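Local coordinates for uncharacterized SnoaL-like protein (Burkholderia thailandensis E264, PDB 3H3H), which is of unknown function but belongs to the SnoaL-like family of the NTF2 clan, whose cone-shaped fold typically encloses a pocket for small molecules, at residues R15-I18 / D19-A23. Numbering follows the deposited sequence. Where two conformers were deposited one is given.
Sequences REWI and DAWNA
The backbone N-H of Asp19 is given to Arg15 O (N to O 3.0 Å), and the same i to i+4 pairing recurs in Ala20 N to Glu16 O, Trp21 N to Trp17 O and Asn22 N to Ile18 O, the Trp21 bond nearly straight at 174°. On the exposed side, the side chains of Arg15 and Asp19 meet across the same helical turn. Their direct salt bridge is long, with NE of Arg15 3.7 Å from OD2 of Asp19. A water donates to OD2 of Asp19 at 2.9 Å, but its link to Arg15 NE is too short to be trusted. Arg15 was modelled in two positions; in the conformer given, its guanidinium stands almost perpendicular to the carboxylate, so the pair is not a flat two-pronged bridge.

Trp17 and Trp21 meet on the buried side. CD1 of Trp21 sits over the centre of one face of the Trp17 ring, 3.5 Å from Trp17 CE2, with the planes inclined at 58°. Trp17 has CG anti to its backbone N (chi1 -173°) and beside its own carbonyl carbon, which sets its ring under CD1 of Trp21. Trp17 NE1 is satisfied by Tyr33 OH. Farther round, Ile18 and Asn22 run side by side, CG2 of Ile18 lying 3.4 Å from Asn22 ND2, while Asn22 OD1 accepts from Phe77 N.

The example illustrates an amphipathic helix: a charged, solvent-facing flank backed by an aromatic one. Here helix 7-22 packs on the curved sheet of an NTF2-like fold, where Phe105 and Tyr93 meet Trp17 edge-to-face, and Trp21 lies beside a bound unidentified ligand, consistent with a place in the pocket wall.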
loop_
_atom_site.group_PDB
_atom_site.type_symbol
_atom_site.label_atom_id
_atom_site.label_comp_id
_atom_site.label_asym_id
_atom_site.label_seq_id
_atom_site.Cartn_x
_atom_site.Cartn_y
_atom_site.Cartn_z
ATOM N N ARG B 15 -15.722 0.004 -3.189
ATOM C CA ARG B 15 -16.915 -0.748 -3.542
ATOM C C ARG B 15 -17.117 -0.795 -5.057
ATOM O O ARG B 15 -17.501 -1.831 -5.593
ATOM C CB ARG B 15 -18.150 -0.169 -2.830
ATOM C CG ARG B 15 -19.468 -0.855 -3.171
ATOM C CD ARG B 15 -19.938 -1.924 -2.172
ATOM N NE ARG B 15 -21.334 -2.229 -2.431
ATOM C CZ ARG B 15 -22.352 -1.686 -1.767
ATOM N NH1 ARG B 15 -23.599 -2.002 -2.087
ATOM N NH2 ARG B 15 -22.123 -0.832 -0.780
ATOM N N GLU B 16 -16.841 0.299 -5.763
ATOM C CA GLU B 16 -17.003 0.294 -7.211
ATOM C C GLU B 16 -15.919 -0.550 -7.839
ATOM O O GLU B 16 -16.217 -1.299 -8.743
ATOM C CB GLU B 16 -16.991 1.704 -7.802
ATOM C CG GLU B 16 -18.113 2.523 -7.310
ATOM C CD GLU B 16 -18.104 3.962 -7.838
ATOM O OE1 GLU B 16 -17.126 4.425 -8.439
ATOM O OE2 GLU B 16 -19.079 4.669 -7.590
ATOM N N TRP B 17 -14.673 -0.449 -7.353
ATOM C CA TRP B 17 -13.563 -1.166 -7.965
ATOM C C TRP B 17 -13.745 -2.659 -7.767
ATOM O O TRP B 17 -13.600 -3.436 -8.710
ATOM C CB TRP B 17 -12.219 -0.727 -7.324
ATOM C CG TRP B 17 -11.043 -1.268 -7.970
ATOM C CD1 TRP B 17 -10.338 -0.731 -9.023
ATOM C CD2 TRP B 17 -10.299 -2.385 -7.522
ATOM N NE1 TRP B 17 -9.268 -1.540 -9.326
ATOM C CE2 TRP B 17 -9.171 -2.512 -8.368
ATOM C CE3 TRP B 17 -10.487 -3.315 -6.502
ATOM C CZ2 TRP B 17 -8.254 -3.553 -8.237
ATOM C CZ3 TRP B 17 -9.529 -4.322 -6.343
ATOM C CH2 TRP B 17 -8.454 -4.449 -7.213
ATOM N N ILE B 18 -14.075 -3.088 -6.547
ATOM C CA ILE B 18 -14.340 -4.505 -6.278
ATOM C C ILE B 18 -15.519 -5.003 -7.134
ATOM O O ILE B 18 -15.446 -6.053 -7.763
ATOM C CB ILE B 18 -14.640 -4.728 -4.804
ATOM C CG1 ILE B 18 -13.397 -4.508 -3.961
ATOM C CG2 ILE B 18 -15.235 -6.151 -4.531
ATOM C CD1 ILE B 18 -12.353 -5.598 -4.055
ATOM N N ASP B 19 -16.569 -4.222 -7.162
ATOM C CA ASP B 19 -17.760 -4.632 -7.919
ATOM C C ASP B 19 -17.449 -4.700 -9.395
ATOM O O ASP B 19 -17.996 -5.568 -10.065
ATOM C CB ASP B 19 -18.913 -3.687 -7.674
ATOM C CG ASP B 19 -19.546 -3.880 -6.296
ATOM O OD1 ASP B 19 -19.179 -4.816 -5.565
ATOM O OD2 ASP B 19 -20.406 -3.076 -5.940
ATOM N N ALA B 20 -16.596 -3.817 -9.910
ATOM C CA ALA B 20 -16.304 -3.799 -11.348
ATOM C C ALA B 20 -15.525 -5.064 -11.738
ATOM O O ALA B 20 -15.815 -5.712 -12.756
ATOM C CB ALA B 20 -15.523 -2.551 -11.741
ATOM N N TRP B 21 -14.534 -5.416 -10.936
ATOM C CA TRP B 21 -13.811 -6.651 -11.121
ATOM C C TRP B 21 -14.735 -7.859 -11.046
ATOM O O TRP B 21 -14.713 -8.735 -11.913
ATOM C CB TRP B 21 -12.669 -6.764 -10.101
ATOM C CG TRP B 21 -11.467 -5.984 -10.607
ATOM C CD1 TRP B 21 -11.088 -4.733 -10.246
ATOM C CD2 TRP B 21 -10.534 -6.430 -11.589
ATOM N NE1 TRP B 21 -9.973 -4.373 -10.929
ATOM C CE2 TRP B 21 -9.605 -5.399 -11.752
ATOM C CE3 TRP B 21 -10.380 -7.605 -12.335
ATOM C CZ2 TRP B 21 -8.578 -5.474 -12.659
ATOM C CZ3 TRP B 21 -9.318 -7.677 -13.226
ATOM C CH2 TRP B 21 -8.426 -6.621 -13.353
ATOM N N ASN B 22 -15.615 -7.871 -10.043
ATOM C CA ASN B 22 -16.494 -9.010 -9.820
ATOM C C ASN B 22 -17.518 -9.179 -10.931
ATOM O O ASN B 22 -18.016 -10.304 -11.191
ATOM C CB ASN B 22 -17.131 -8.932 -8.427
ATOM C CG ASN B 22 -16.117 -9.271 -7.345
ATOM O OD1 ASN B 22 -15.071 -9.801 -7.683
ATOM N ND2 ASN B 22 -16.399 -8.983 -6.072
ATOM N N ALA B 23 -17.873 -8.047 -11.546
ATOM C CA ALA B 23 -18.764 -7.996 -12.695
ATOM C C ALA B 23 -18.020 -8.330 -13.981
ATOM O O ALA B 23 -18.642 -8.482 -15.036
ATOM C CB ALA B 23 -19.376 -6.647 -12.796
HETATM O O HOH W 1 -21.702 -4.419 -3.674
#